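Local coordinates for uncharacterized protein (Leptospirillum rubarum, PDB 3OMD) that is of unknown function but folds as an all-helical single-chain protein of the DUF5069 family, at residues A[34-39]-A[64-69]; A[27-32]-A[53-58]. All coordinates share one frame; numbering follows the deposited sequence.

Contact 1 (A[34-39]-A[64-69])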
# COMPACT_ATOMS: atom_id res chain seq x y z
N ARG A 34 6.18 -8.44 4.14
CA ARG A 34 7.33 -9.34 3.98
C ARG A 34 8.63 -8.68 4.38
O ARG A 34 9.47 -9.32 5.04
CB ARG A 34 7.39 -9.87 2.55
CG ARG A 34 6.17 -10.75 2.20
CD ARG A 34 6.35 -11.51 0.86
NE ARG A 34 5.12 -12.03 0.29
CZ ARG A 34 4.39 -13.04 0.76
NH1 ARG A 34 4.78 -13.76 1.82
NH2 ARG A 34 3.26 -13.34 0.13
N ALA A 35 8.81 -7.41 3.98
CA ALA A 35 10.02 -6.70 4.39
C ALA A 35 10.05 -6.46 5.91
O ALA A 35 11.13 -6.53 6.55
CB ALA A 35 10.11 -5.39 3.62
N HIS A 36 8.89 -6.18 6.50
CA HIS A 36 8.79 -6.02 7.94
C HIS A 36 9.26 -7.28 8.70
O HIS A 36 10.07 -7.16 9.64
CB HIS A 36 7.36 -5.67 8.27
CG HIS A 36 7.02 -5.80 9.71
ND1 HIS A 36 7.39 -4.85 10.64
CD2 HIS A 36 6.30 -6.73 10.38
CE1 HIS A 36 6.92 -5.21 11.83
NE2 HIS A 36 6.25 -6.34 11.70
N VAL A 37 8.76 -8.45 8.28
CA VAL A 37 9.17 -9.75 8.88
C VAL A 37 10.68 -9.90 8.75
O VAL A 37 11.38 -10.29 9.70
CB VAL A 37 8.42 -10.96 8.18
CG1 VAL A 37 9.06 -12.34 8.56
CG2 VAL A 37 6.91 -10.90 8.61
N ALA A 38 11.19 -9.57 7.56
CA ALA A 38 12.62 -9.69 7.23
C ALA A 38 13.54 -8.67 7.93
O ALA A 38 14.75 -8.89 8.01
CB ALA A 38 12.82 -9.62 5.69
N GLY A 39 12.99 -7.53 8.38
CA GLY A 39 13.84 -6.42 8.87
C GLY A 39 14.54 -5.62 7.78
O GLY A 39 15.62 -5.04 8.02
N LYS A 64 -1.25 -9.93 12.89
CA LYS A 64 -1.75 -11.20 12.30
C LYS A 64 -1.53 -11.26 10.80
O LYS A 64 -1.18 -12.34 10.29
CB LYS A 64 -3.22 -11.41 12.64
CG LYS A 64 -3.46 -11.53 14.15
CD LYS A 64 -4.89 -11.80 14.45
CE LYS A 64 -5.06 -11.96 15.97
NZ LYS A 64 -6.47 -12.30 16.33
N PHE A 65 -1.69 -10.13 10.11
CA PHE A 65 -1.41 -10.10 8.67
C PHE A 65 0.05 -10.40 8.36
O PHE A 65 0.33 -11.22 7.47
CB PHE A 65 -1.86 -8.74 8.13
CG PHE A 65 -1.67 -8.58 6.64
CD1 PHE A 65 -2.68 -8.94 5.77
CD2 PHE A 65 -0.51 -8.04 6.13
CE1 PHE A 65 -2.53 -8.75 4.40
CE2 PHE A 65 -0.33 -7.88 4.76
CZ PHE A 65 -1.34 -8.24 3.88
N ALA A 66 0.98 -9.79 9.12
CA ALA A 66 2.39 -10.04 8.88
C ALA A 66 2.71 -11.51 9.15
O ALA A 66 3.50 -12.10 8.42
CB ALA A 66 3.29 -9.10 9.73
N GLU A 67 2.14 -12.08 10.21
CA GLU A 67 2.36 -13.51 10.48
C GLU A 67 1.79 -14.39 9.37
O GLU A 67 2.42 -15.38 8.95
CB GLU A 67 1.74 -13.91 11.82
CG GLU A 67 2.00 -15.42 12.19
CD GLU A 67 3.48 -15.77 12.36
OE1 GLU A 67 4.27 -14.85 12.73
OE2 GLU A 67 3.86 -16.95 12.12
N ALA A 68 0.62 -14.01 8.86
CA ALA A 68 -0.04 -14.81 7.85
C ALA A 68 0.75 -14.89 6.56
O ALA A 68 0.76 -15.96 5.90
CB ALA A 68 -1.45 -14.27 7.56
N VAL A 69 1.44 -13.82 6.18
CA VAL A 69 2.16 -13.84 4.92
C VAL A 69 3.37 -14.78 4.97
O VAL A 69 3.76 -15.29 3.91
CB VAL A 69 2.57 -12.43 4.42
CG1 VAL A 69 1.37 -11.52 4.30
CG2 VAL A 69 3.68 -11.85 5.25
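Arg34 reaches across to the carbonyl at the end of 64-69, and its NH1 donates the one hydrogen bond between the segments, to Val69 O at 2.8 Å. The bond is bent, with an N-H...O angle of 135°, and the donor stands above the carbonyl plane. An extended chain from CG to NE gives arginine the length for this span. NH1 also bonds the Tyr2 hydroxyl, from the N-terminal end of the chain, and NH2 bonds Arg72 O, so two backbone oxygens and a hydroxyl grip the buried guanidinium.

Packing surrounds this bond. Val69 CB lies over one face of the guanidinium, 3.7 Å from Arg34 NH1, while Val69 CG2 touches the aliphatic Arg34 CG at 4.1 Å. One turn on along 34-39 and one turn back along 64-69, Val37 CG2 makes a van der Waals contact with Ala66 O at 3.6 Å and an apolar one with Ala66 CB at 4.2 Å. His36 swings its ring to the same methyl, CD2 meeting Ala66 CB at 3.9 Å, because CG lies anti to the backbone N (chi1 166°); the ring also stacks on Tyr46. Alanine suits a spot where two side chains converge.

The axes of 34-38 and 64-69 cross almost perpendicularly, at -87° and 9.3 Å apart at closest, just before a Schellman motif at Gly39 ends helix 26-38; behind helix 62-69, Val69 and Ala68 pack on helix 75-85.

Contact 2 (A[27-32]-A[53-58])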
# COMPACT_ATOMS: atom_id res chain seq x y z
N LYS A 27 -1.56 -5.57 -2.58
CA LYS A 27 -0.23 -6.06 -3.04
C LYS A 27 0.89 -5.30 -2.33
O LYS A 27 1.90 -5.90 -1.95
CB LYS A 27 -0.09 -5.89 -4.55
CG LYS A 27 -0.92 -6.92 -5.35
CD LYS A 27 -0.57 -6.81 -6.83
CE LYS A 27 -1.34 -7.85 -7.64
NZ LYS A 27 -0.93 -7.80 -9.10
N ARG A 28 0.74 -3.97 -2.25
CA ARG A 28 1.78 -3.12 -1.68
C ARG A 28 2.04 -3.50 -0.21
O ARG A 28 3.20 -3.60 0.22
CB ARG A 28 1.32 -1.66 -1.76
CG ARG A 28 2.37 -0.65 -1.25
CD ARG A 28 1.92 0.73 -1.62
NE ARG A 28 2.95 1.73 -1.32
CZ ARG A 28 3.96 2.02 -2.14
NH1 ARG A 28 4.07 1.44 -3.33
NH2 ARG A 28 4.86 2.94 -1.76
N VAL A 29 0.97 -3.70 0.56
CA VAL A 29 1.17 -4.05 1.96
C VAL A 29 1.59 -5.50 2.16
O VAL A 29 2.25 -5.78 3.17
CB VAL A 29 -0.07 -3.63 2.81
CG1 VAL A 29 -1.26 -4.60 2.63
CG2 VAL A 29 0.30 -3.53 4.27
N ILE A 30 1.21 -6.41 1.27
CA ILE A 30 1.89 -7.72 1.27
C ILE A 30 3.41 -7.55 1.22
O ILE A 30 4.15 -8.14 2.01
CB ILE A 30 1.36 -8.61 0.13
CG1 ILE A 30 -0.09 -9.04 0.46
CG2 ILE A 30 2.27 -9.87 -0.08
CD1 ILE A 30 -0.78 -9.68 -0.82
N ASP A 31 3.86 -6.73 0.28
CA ASP A 31 5.30 -6.55 0.10
C ASP A 31 5.93 -5.93 1.33
O ASP A 31 6.99 -6.35 1.77
CB ASP A 31 5.57 -5.67 -1.11
CG ASP A 31 5.20 -6.33 -2.43
OD1 ASP A 31 4.98 -7.57 -2.48
OD2 ASP A 31 5.11 -5.61 -3.45
N LYS A 32 5.25 -4.93 1.88
CA LYS A 32 5.79 -4.26 3.08
C LYS A 32 5.78 -5.21 4.28
O LYS A 32 6.72 -5.18 5.09
CB LYS A 32 4.98 -2.99 3.42
CG LYS A 32 5.19 -1.89 2.34
CD LYS A 32 4.22 -0.70 2.48
CE LYS A 32 4.45 -0.03 3.78
NZ LYS A 32 3.37 1.04 3.99
N ALA A 53 -4.97 2.64 7.43
CA ALA A 53 -6.26 2.89 6.78
C ALA A 53 -6.80 1.62 6.10
O ALA A 53 -7.96 1.29 6.22
CB ALA A 53 -6.18 4.07 5.79
N PHE A 54 -5.92 0.88 5.44
CA PHE A 54 -6.31 -0.37 4.78
C PHE A 54 -6.72 -1.41 5.83
O PHE A 54 -7.81 -2.03 5.76
CB PHE A 54 -5.13 -0.90 3.94
CG PHE A 54 -5.39 -2.25 3.35
CD1 PHE A 54 -6.10 -2.37 2.16
CD2 PHE A 54 -4.88 -3.39 3.95
CE1 PHE A 54 -6.35 -3.61 1.61
CE2 PHE A 54 -5.15 -4.64 3.41
CZ PHE A 54 -5.90 -4.75 2.25
N PHE A 55 -5.84 -1.64 6.82
CA PHE A 55 -6.19 -2.61 7.85
C PHE A 55 -7.48 -2.24 8.61
O PHE A 55 -8.32 -3.11 8.90
CB PHE A 55 -5.02 -2.73 8.86
CG PHE A 55 -3.76 -3.36 8.25
CD1 PHE A 55 -3.85 -4.45 7.40
CD2 PHE A 55 -2.49 -2.88 8.61
CE1 PHE A 55 -2.66 -5.08 6.88
CE2 PHE A 55 -1.32 -3.48 8.09
CZ PHE A 55 -1.40 -4.58 7.24
N SER A 56 -7.64 -0.96 8.92
CA SER A 56 -8.84 -0.52 9.64
C SER A 56 -10.08 -0.80 8.79
O SER A 56 -11.06 -1.37 9.28
CB SER A 56 -8.77 0.97 9.99
OG SER A 56 -9.95 1.37 10.68
N PHE A 57 -10.02 -0.45 7.51
CA PHE A 57 -11.20 -0.56 6.64
C PHE A 57 -11.71 -2.00 6.60
O PHE A 57 -12.93 -2.24 6.70
CB PHE A 57 -10.86 -0.08 5.23
CG PHE A 57 -12.07 0.03 4.35
CD1 PHE A 57 -12.73 1.24 4.20
CD2 PHE A 57 -12.57 -1.10 3.68
CE1 PHE A 57 -13.90 1.32 3.37
CE2 PHE A 57 -13.69 -1.04 2.85
CZ PHE A 57 -14.38 0.19 2.72
N PHE A 58 -10.77 -2.94 6.52
CA PHE A 58 -11.14 -4.35 6.34
C PHE A 58 -11.18 -5.14 7.63
O PHE A 58 -11.56 -6.30 7.63
CB PHE A 58 -10.24 -5.01 5.25
CG PHE A 58 -10.49 -4.44 3.89
CD1 PHE A 58 -11.67 -4.72 3.20
CD2 PHE A 58 -9.57 -3.58 3.31
CE1 PHE A 58 -11.95 -4.16 1.95
CE2 PHE A 58 -9.84 -3.02 2.03
CZ PHE A 58 -11.02 -3.30 1.38
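Val29 divides its two methyls between neighbouring phenylalanines of helix 50-58. CG2 meets the far end of one ring, 3.6 Å from Phe55 CZ, and CG1 sits 4.0 Å from both CD2 and CE2 of Phe54, meeting that ring obliquely. The first torsion of Val29 (chi1 77°) turns CG2 away from the backbone N and sets CG1 between N and the carbonyl carbon, which spreads the branches to both rings. A beta-branched residue suits this place, since both methyls start close to the backbone and can each reach a different ring. With both methyls gone, as in an alanine here, Phe54 and Phe55 would probably lose their contact with 27-32, leaving a gap between the helices. This is hydrophobic core packing in an all-helical fold, made by side chains alone: the nearest CA atoms, of Val29 and Phe54, are 8.8 Å apart, and large rings bridge that distance. Further out, Phe58 CD2 lies 3.6 Å above one face of Phe54, toward its rim, and Met23 packs on Phe54 and Phe58. Phe55 is braced by Phe65, their planes at about 60°, and by His62. Around helix 26-38, salt bridges from Lys32 to Asp51 and Arg28 to Glu141 tie down its polar sides.

In the fold
Helix 26-38 serves both contacts, offering its N-terminal half to helix 50-58 in contact 2 and its C-terminal end to helix 62-69 in contact 1. Those two partners follow each other in the chain and also touch each other. The centre of contact 2 lies about 6 Å from the centre of the chain, and this contact is wholly apolar, all its touching residues buried. Contact 1, its centre about 14 Å from that of the chain, buries more surface between its segments, mixes a buried charge with small apolar groups and has an exposed histidine at its margin. Phe65, on the segment of contact 1, turns toward contact 2, where its CZ lies 3.7 Å from Ile30 CG1.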